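Local structure of ubiquitin conjugating enzyme (Plasmodium yoelii, 2PWQ) at residues G70-A75 and F91-W96; Q41-H46 and A125-Q130. The protein probably acts as an E2 enzyme, carrying activated ubiquitin as a thioester on a cysteine and passing it on toward substrate proteins. All coordinates share one frame; numbering follows the deposited sequence.

Interaction 1: residues G70-A75 and F91-W96; sequences GHFTLA and FVTKIW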
ATOM      1  N   GLY A  70      -1.893  -0.849  13.439  1.00 38.72           N
ATOM      2  CA  GLY A  70      -2.300   0.128  12.436  1.00 37.40           C
ATOM      3  C   GLY A  70      -3.144  -0.529  11.364  1.00 37.60           C
ATOM      4  O   GLY A  70      -2.971  -1.721  11.034  1.00 37.25           O
ATOM      5  N   HIS A  71      -4.062   0.261  10.823  1.00 37.57           N
ATOM      6  CA  HIS A  71      -4.928  -0.130   9.726  1.00 36.89           C
ATOM      7  C   HIS A  71      -4.750   0.989   8.724  1.00 34.78           C
ATOM      8  O   HIS A  71      -5.160   2.164   8.982  1.00 33.27           O
ATOM      9  CB  HIS A  71      -6.383  -0.180  10.198  1.00 38.92           C
ATOM     10  CG  HIS A  71      -6.608  -1.059  11.387  1.00 43.32           C
ATOM     11  ND1 HIS A  71      -6.859  -2.416  11.274  1.00 50.36           N
ATOM     12  CD2 HIS A  71      -6.589  -0.786  12.715  1.00 46.39           C
ATOM     13  CE1 HIS A  71      -7.000  -2.936  12.484  1.00 50.83           C
ATOM     14  NE2 HIS A  71      -6.842  -1.967  13.374  1.00 52.09           N
ATOM     15  N   PHE A  72      -4.095   0.664   7.625  1.00 31.12           N
ATOM     16  CA  PHE A  72      -3.717   1.633   6.601  1.00 31.23           C
ATOM     17  C   PHE A  72      -4.533   1.548   5.311  1.00 31.00           C
ATOM     18  O   PHE A  72      -4.590   0.499   4.621  1.00 31.40           O
ATOM     19  CB  PHE A  72      -2.188   1.552   6.297  1.00 30.15           C
ATOM     20  CG  PHE A  72      -1.307   1.748   7.530  1.00 30.68           C
ATOM     21  CD1 PHE A  72      -0.940   0.646   8.325  1.00 28.87           C
ATOM     22  CD2 PHE A  72      -0.906   3.036   7.937  1.00 27.56           C
ATOM     23  CE1 PHE A  72      -0.143   0.797   9.453  1.00 29.05           C
ATOM     24  CE2 PHE A  72      -0.106   3.203   9.096  1.00 26.94           C
ATOM     25  CZ  PHE A  72       0.252   2.103   9.856  1.00 30.44           C
ATOM     26  N   THR A  73      -5.155   2.671   4.969  1.00 30.42           N
ATOM     27  CA  THR A  73      -5.961   2.811   3.779  1.00 30.14           C
ATOM     28  C   THR A  73      -5.102   3.360   2.678  1.00 29.32           C
ATOM     29  O   THR A  73      -4.313   4.282   2.941  1.00 27.51           O
ATOM     30  CB  THR A  73      -7.100   3.810   4.048  1.00 31.09           C
ATOM     31  OG1 THR A  73      -7.893   3.272   5.101  1.00 33.14           O
ATOM     32  CG2 THR A  73      -7.931   3.987   2.836  1.00 32.37           C
ATOM     33  N   LEU A  74      -5.250   2.798   1.467  1.00 28.76           N
ATOM     34  CA  LEU A  74      -4.546   3.264   0.271  1.00 30.73           C
ATOM     35  C   LEU A  74      -5.555   3.544  -0.855  1.00 31.89           C
ATOM     36  O   LEU A  74      -6.667   3.040  -0.832  1.00 32.86           O
ATOM     37  CB  LEU A  74      -3.461   2.238  -0.201  1.00 30.69           C
ATOM     38  CG  LEU A  74      -2.364   1.766   0.778  1.00 31.69           C
ATOM     39  CD1 LEU A  74      -2.812   0.535   1.631  1.00 28.76           C
ATOM     40  CD2 LEU A  74      -1.053   1.465   0.061  1.00 28.52           C
ATOM     41  N   ALA A  75      -5.138   4.327  -1.848  1.00 33.33           N
ATOM     42  CA  ALA A  75      -5.939   4.638  -3.028  1.00 34.45           C
ATOM     43  C   ALA A  75      -5.296   3.934  -4.183  1.00 35.28           C
ATOM     44  O   ALA A  75      -4.131   4.144  -4.428  1.00 35.91           O
ATOM     45  CB  ALA A  75      -5.962   6.203  -3.295  1.00 35.16           C
ATOM     46  N   PHE A  91      -0.690   5.987  -0.273  1.00 31.70           N
ATOM     47  CA  PHE A  91      -1.363   5.757   0.976  1.00 32.13           C
ATOM     48  C   PHE A  91      -2.369   6.886   1.134  1.00 31.30           C
ATOM     49  O   PHE A  91      -2.161   7.953   0.578  1.00 31.25           O
ATOM     50  CB  PHE A  91      -0.369   5.824   2.146  1.00 32.03           C
ATOM     51  CG  PHE A  91       0.319   4.546   2.416  1.00 30.48           C
ATOM     52  CD1 PHE A  91       1.393   4.126   1.631  1.00 27.37           C
ATOM     53  CD2 PHE A  91      -0.101   3.748   3.475  1.00 29.27           C
ATOM     54  CE1 PHE A  91       2.014   2.917   1.901  1.00 31.35           C
ATOM     55  CE2 PHE A  91       0.511   2.548   3.762  1.00 30.82           C
ATOM     56  CZ  PHE A  91       1.585   2.126   2.984  1.00 29.73           C
ATOM     57  N   VAL A  92      -3.462   6.625   1.846  1.00 31.29           N
ATOM     58  CA  VAL A  92      -4.406   7.670   2.224  1.00 29.98           C
ATOM     59  C   VAL A  92      -4.088   7.966   3.659  1.00 30.68           C
ATOM     60  O   VAL A  92      -3.907   9.152   4.045  1.00 29.51           O
ATOM     61  CB  VAL A  92      -5.895   7.220   2.054  1.00 29.89           C
ATOM     62  CG1 VAL A  92      -6.911   8.201   2.815  1.00 31.52           C
ATOM     63  CG2 VAL A  92      -6.226   7.156   0.569  1.00 30.37           C
ATOM     64  N   THR A  93      -4.001   6.889   4.454  1.00 30.02           N
ATOM     65  CA  THR A  93      -3.682   7.015   5.872  1.00 30.41           C
ATOM     66  C   THR A  93      -2.293   7.640   5.980  1.00 30.92           C
ATOM     67  O   THR A  93      -1.355   7.292   5.244  1.00 31.37           O
ATOM     68  CB  THR A  93      -3.715   5.650   6.544  1.00 30.48           C
ATOM     69  OG1 THR A  93      -4.999   5.069   6.330  1.00 28.34           O
ATOM     70  CG2 THR A  93      -3.509   5.744   8.029  1.00 31.16           C
ATOM     71  N   LYS A  94      -2.173   8.629   6.850  1.00 29.92           N
ATOM     72  CA  LYS A  94      -0.908   9.288   7.080  1.00 29.51           C
ATOM     73  C   LYS A  94      -0.009   8.348   7.871  1.00 29.09           C
ATOM     74  O   LYS A  94      -0.472   7.658   8.799  1.00 31.00           O
ATOM     75  CB  LYS A  94      -1.189  10.578   7.899  1.00 28.52           C
ATOM     76  CG  LYS A  94      -0.009  11.511   7.904  1.00 28.96           C
ATOM     77  CD  LYS A  94      -0.080  12.481   9.031  1.00 35.43           C
ATOM     78  CE  LYS A  94      -0.439  13.830   8.544  1.00 31.09           C
ATOM     79  NZ  LYS A  94       0.107  14.345   7.229  1.00 35.95           N
ATOM     80  N   ILE A  95       1.287   8.362   7.548  1.00 30.03           N
ATOM     81  CA  ILE A  95       2.231   7.350   8.008  1.00 29.39           C
ATOM     82  C   ILE A  95       3.658   7.937   7.995  1.00 28.68           C
ATOM     83  O   ILE A  95       4.013   8.733   7.098  1.00 28.38           O
ATOM     84  CB  ILE A  95       2.067   5.994   7.165  1.00 28.15           C
ATOM     85  CG1 ILE A  95       3.016   4.871   7.638  1.00 29.47           C
ATOM     86  CG2 ILE A  95       2.226   6.243   5.630  1.00 29.99           C
ATOM     87  CD1 ILE A  95       2.892   3.506   6.903  1.00 29.95           C
ATOM     88  N   TRP A  96       4.438   7.575   9.026  1.00 28.65           N
ATOM     89  CA  TRP A  96       5.823   8.019   9.179  1.00 30.06           C
ATOM     90  C   TRP A  96       6.743   6.845   8.785  1.00 27.81           C
ATOM     91  O   TRP A  96       6.911   5.932   9.577  1.00 31.13           O
ATOM     92  CB  TRP A  96       6.090   8.358  10.642  1.00 29.86           C
ATOM     93  CG  TRP A  96       7.356   9.078  10.868  1.00 32.05           C
ATOM     94  CD1 TRP A  96       8.458   8.613  11.505  1.00 34.53           C
ATOM     95  CD2 TRP A  96       7.635  10.423  10.492  1.00 35.62           C
ATOM     96  NE1 TRP A  96       9.433   9.569  11.521  1.00 33.82           N
ATOM     97  CE2 TRP A  96       8.951  10.705  10.920  1.00 34.80           C
ATOM     98  CE3 TRP A  96       6.881  11.434   9.862  1.00 33.67           C
ATOM     99  CZ2 TRP A  96       9.560  11.961  10.728  1.00 34.81           C
ATOM    100  CZ3 TRP A  96       7.491  12.686   9.637  1.00 35.34           C
ATOM    101  CH2 TRP A  96       8.820  12.942  10.092  1.00 34.78           C
TER

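Interaction 2: residues Q41-H46 and A125-Q130; sequences QEIDAH and ALLSIQ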
ATOM      1  N   GLN A  41      -7.746  -9.884   6.697  1.00 48.84           N
ATOM      2  CA  GLN A  41      -7.255  -9.262   7.906  1.00 48.26           C
ATOM      3  C   GLN A  41      -5.886  -8.643   7.636  1.00 46.17           C
ATOM      4  O   GLN A  41      -5.500  -7.641   8.250  1.00 47.02           O
ATOM      5  CB  GLN A  41      -7.255 -10.247   9.074  1.00 48.80           C
ATOM      6  CG  GLN A  41      -8.637 -10.889   9.355  1.00 52.32           C
ATOM      7  CD  GLN A  41      -9.731  -9.866   9.744  1.00 57.33           C
ATOM      8  OE1 GLN A  41      -9.490  -8.940  10.526  1.00 60.62           O
ATOM      9  NE2 GLN A  41     -10.929 -10.035   9.182  1.00 57.72           N
ATOM     10  N   GLU A  42      -5.192  -9.189   6.649  1.00 43.57           N
ATOM     11  CA  GLU A  42      -3.894  -8.688   6.266  1.00 41.21           C
ATOM     12  C   GLU A  42      -3.958  -7.681   5.135  1.00 39.80           C
ATOM     13  O   GLU A  42      -3.371  -6.595   5.208  1.00 39.01           O
ATOM     14  CB  GLU A  42      -2.989  -9.858   5.883  1.00 41.04           C
ATOM     15  CG  GLU A  42      -2.701 -10.782   7.046  1.00 41.13           C
ATOM     16  CD  GLU A  42      -1.674 -10.239   8.024  1.00 43.57           C
ATOM     17  OE1 GLU A  42      -0.818  -9.413   7.647  1.00 46.02           O
ATOM     18  OE2 GLU A  42      -1.717 -10.640   9.196  1.00 45.77           O
ATOM     19  N   ILE A  43      -4.624  -8.084   4.064  1.00 37.89           N
ATOM     20  CA  ILE A  43      -4.702  -7.311   2.848  1.00 37.31           C
ATOM     21  C   ILE A  43      -6.140  -7.432   2.360  1.00 38.00           C
ATOM     22  O   ILE A  43      -6.693  -8.540   2.181  1.00 37.36           O
ATOM     23  CB  ILE A  43      -3.725  -7.788   1.722  1.00 36.75           C
ATOM     24  CG1 ILE A  43      -2.262  -7.968   2.212  1.00 36.78           C
ATOM     25  CG2 ILE A  43      -3.854  -6.939   0.447  1.00 36.47           C
ATOM     26  CD1 ILE A  43      -1.408  -6.699   2.349  1.00 31.53           C
ATOM     27  N   ASP A  44      -6.749  -6.272   2.170  1.00 38.21           N
ATOM     28  CA  ASP A  44      -8.092  -6.181   1.624  1.00 39.51           C
ATOM     29  C   ASP A  44      -8.113  -5.089   0.547  1.00 39.65           C
ATOM     30  O   ASP A  44      -7.178  -4.277   0.447  1.00 39.38           O
ATOM     31  CB  ASP A  44      -9.069  -5.889   2.756  1.00 39.48           C
ATOM     32  CG  ASP A  44     -10.498  -6.354   2.464  1.00 42.67           C
ATOM     33  OD1 ASP A  44     -10.802  -6.719   1.312  1.00 45.26           O
ATOM     34  OD2 ASP A  44     -11.331  -6.352   3.413  1.00 44.88           O
ATOM     35  N   ALA A  45      -9.149  -5.123  -0.295  1.00 40.20           N
ATOM     36  CA  ALA A  45      -9.476  -4.069  -1.268  1.00 40.99           C
ATOM     37  C   ALA A  45     -10.910  -4.234  -1.752  1.00 41.45           C
ATOM     38  O   ALA A  45     -11.405  -5.367  -1.898  1.00 42.31           O
ATOM     39  CB  ALA A  45      -8.518  -4.053  -2.459  1.00 39.68           C
ATOM     40  N   HIS A  46     -11.584  -3.117  -1.980  1.00 41.38           N
ATOM     41  CA  HIS A  46     -12.917  -3.133  -2.608  1.00 41.77           C
ATOM     42  C   HIS A  46     -13.027  -1.883  -3.483  1.00 40.83           C
ATOM     43  O   HIS A  46     -12.163  -1.020  -3.425  1.00 39.92           O
ATOM     44  CB  HIS A  46     -14.045  -3.213  -1.558  1.00 42.17           C
ATOM     45  CG  HIS A  46     -14.073  -2.047  -0.621  1.00 44.09           C
ATOM     46  ND1 HIS A  46     -14.505  -0.795  -1.003  1.00 48.66           N
ATOM     47  CD2 HIS A  46     -13.689  -1.931   0.672  1.00 46.87           C
ATOM     48  CE1 HIS A  46     -14.402   0.038   0.016  1.00 49.12           C
ATOM     49  NE2 HIS A  46     -13.903  -0.626   1.043  1.00 49.49           N
ATOM     50  N   ALA A 125       0.885  -6.573  -5.149  1.00 36.12           N
ATOM     51  CA  ALA A 125       1.424  -5.191  -5.031  1.00 35.53           C
ATOM     52  C   ALA A 125       1.284  -4.683  -3.605  1.00 34.67           C
ATOM     53  O   ALA A 125       2.202  -4.081  -3.050  1.00 33.83           O
ATOM     54  CB  ALA A 125       0.750  -4.223  -6.015  1.00 35.26           C
ATOM     55  N   LEU A 126       0.128  -4.953  -3.015  1.00 34.37           N
ATOM     56  CA  LEU A 126      -0.123  -4.579  -1.647  1.00 34.36           C
ATOM     57  C   LEU A 126       0.682  -5.366  -0.617  1.00 34.24           C
ATOM     58  O   LEU A 126       1.119  -4.794   0.385  1.00 32.98           O
ATOM     59  CB  LEU A 126      -1.630  -4.622  -1.326  1.00 35.54           C
ATOM     60  CG  LEU A 126      -2.548  -3.710  -2.160  1.00 33.92           C
ATOM     61  CD1 LEU A 126      -3.998  -4.007  -1.818  1.00 34.10           C
ATOM     62  CD2 LEU A 126      -2.208  -2.227  -1.980  1.00 30.83           C
ATOM     63  N   LEU A 127       0.846  -6.679  -0.825  1.00 33.30           N
ATOM     64  CA  LEU A 127       1.700  -7.476   0.058  1.00 33.00           C
ATOM     65  C   LEU A 127       3.133  -6.928   0.030  1.00 32.27           C
ATOM     66  O   LEU A 127       3.814  -6.913   1.046  1.00 33.33           O
ATOM     67  CB  LEU A 127       1.750  -8.948  -0.369  1.00 33.84           C
ATOM     68  CG  LEU A 127       0.655  -9.919   0.092  1.00 36.75           C
ATOM     69  CD1 LEU A 127       0.894 -11.292  -0.584  1.00 42.58           C
ATOM     70  CD2 LEU A 127       0.534 -10.094   1.653  1.00 40.32           C
ATOM     71  N   SER A 128       3.602  -6.464  -1.108  1.00 30.79           N
ATOM     72  CA  SER A 128       4.974  -6.020  -1.151  1.00 33.06           C
ATOM     73  C   SER A 128       5.112  -4.633  -0.498  1.00 31.42           C
ATOM     74  O   SER A 128       6.208  -4.216  -0.103  1.00 31.60           O
ATOM     75  CB  SER A 128       5.498  -5.963  -2.585  1.00 33.11           C
ATOM     76  OG  SER A 128       5.129  -4.703  -3.118  1.00 40.47           O
ATOM     77  N   ILE A 129       4.004  -3.902  -0.383  1.00 31.19           N
ATOM     78  CA  ILE A 129       4.053  -2.626   0.301  1.00 29.96           C
ATOM     79  C   ILE A 129       4.046  -2.949   1.776  1.00 29.65           C
ATOM     80  O   ILE A 129       4.799  -2.344   2.533  1.00 31.47           O
ATOM     81  CB  ILE A 129       2.878  -1.707  -0.113  1.00 30.28           C
ATOM     82  CG1 ILE A 129       3.120  -1.229  -1.556  1.00 30.63           C
ATOM     83  CG2 ILE A 129       2.769  -0.452   0.843  1.00 29.94           C
ATOM     84  CD1 ILE A 129       1.872  -0.808  -2.297  1.00 31.82           C
ATOM     85  N   GLN A 130       3.220  -3.898   2.209  1.00 28.81           N
ATOM     86  CA  GLN A 130       3.252  -4.293   3.607  1.00 29.95           C
ATOM     87  C   GLN A 130       4.652  -4.818   4.014  1.00 29.66           C
ATOM     88  O   GLN A 130       5.108  -4.618   5.163  1.00 28.33           O
ATOM     89  CB  GLN A 130       2.177  -5.345   3.861  1.00 27.74           C
ATOM     90  CG  GLN A 130       2.089  -5.882   5.290  1.00 29.53           C
ATOM     91  CD  GLN A 130       1.176  -7.076   5.376  1.00 33.98           C
ATOM     92  OE1 GLN A 130       1.404  -8.055   4.683  1.00 41.33           O
ATOM     93  NE2 GLN A 130       0.148  -7.019   6.239  1.00 36.76           N
TER
HETATM   94  O   HOH W   1       0.072 -10.693   4.894  1.00 59.40           O

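Interaction 1: residues G70-A75 and F91-W96
Strand 71-77 meets the end of the neighbouring strand 88-91 and the loop that follows it, at the last strand pairing of the antiparallel sheet of this ubiquitin-conjugating (UBC) domain. Leu-74 and Phe-91 form a non-hydrogen-bonded antiparallel pair, and past it the regular pattern breaks down around Thr-73. Both backbone polar groups of Thr-73 are used. Its carbonyl oxygen takes two N-H groups, from Val-92 N to Thr-73 O at 2.7 Å and from Thr-93 N to Thr-73 O at 3.0 Å, both reaching the oxygen from the same face of the carbonyl plane. Its amide gives a nearly straight bond (168°) from Thr-73 N to Thr-93 OG1, 2.8 Å long. That hydroxyl stands anti to the carbonyl carbon of Thr-93 (chi1 -57°), which turns it to the strand, while the methyl CG2 leans on the ring of Phe-72.

On the side toward helix 122-134 the side chains of Phe-72, Leu-74, Phe-91 and Ile-95 interlock. Leu-74 lies alongside Phe-91 and sets CD2 over the middle of its ring, 3.8 Å from the centroid and 8° off the normal, a CH-pi contact. Ile-95 CG2 lies over the opposite face, offset toward the rim, and Phe-72 CB sits at the ring edge, in plane, 3.8 Å from Phe-91 CE2. Ile-95 also reaches the other aromatic: its CD1 stands over one face of the Phe-72 ring, 4.2 Å from the centroid. Leu-133 of that helix packs on both Phe-91 and Ile-95.

On the more exposed side, Val-92 runs beside Thr-73 and touches Ala-75. The threonine hydroxyl in effect stands in for the carbonyl that a continuing strand would be expected to offer, so the loop leaves the sheet with the Thr-73 amide still satisfied and the Phe-91 ring clamped between two aliphatic groups.

Interaction 2: residues Q41-H46 and A125-Q130
Gln-130 swings CG to the far side from its backbone N (chi1 179°) and, extended beyond it, reaches from helix 122-134 to Glu-42, whose own chain bends at chi2 to bring its carboxylate across the path of the amide. The two side chains cross at about a right angle, with the carboxylate and amide planes steeply inclined to each other. Gln-130 NE2 gives a bent hydrogen bond (139°) to Glu-42 OE1, 2.9 Å away, meeting this oxygen nearly along its C-O axis. A water donates to the same Glu-42 OE1, at 3.2 Å, and to Gln-130 OE1, at 3.0 Å, bridging the pair a second time. Gln-130 NE2 also bonds Lys-60 O; with two acceptors at the nitrogen and the water at OE1, the amide's orientation is probably fixed.

Next to this polar pair Ile-43 points toward the helix and divides its branches between neighbouring residues. CG2 rests on Leu-126 CB at 3.7 Å, CG1 meets Leu-127 CD2 at 3.6 Å, and CD1 lies against the backbone carbonyl of Leu-126 and beside the amide of Gln-130. Leu-126 also extends CD1 to the backbone of the strand, 3.9 Å from Asp-44 O. The axes of strand 43-46 and helix 125-130 come within 9.2 Å, their directions 136° apart. Packing of the central helix against the antiparallel sheet, here at one of its two outermost strands, is characteristic of the alpha/beta UBC fold of E2 enzymes.

Interactions 1 and 2 hold the two outermost strands of the same four-stranded sheet, at opposite ends of its order. Each combines buried apolar packing with less buried polar bonds. In interaction 1 the polar part is strand-to-loop bonding through backbone groups and one hydroxyl; in interaction 2 side-chain amide, carboxylate and water do the bonding between strand end and helix. The two are joined through helix 122-134: Phe-91 CZ packs 3.6 Å from Ile-129 CG2, a residue of segment 125-130 that does not itself touch 41-46. Along the chain, interaction 1 falls inside the loop closed by interaction 2. Interaction 1 lies nearer the active site: the side chain of Phe-91 is about 11 Å from that of Cys-108, the predicted thioester cysteine.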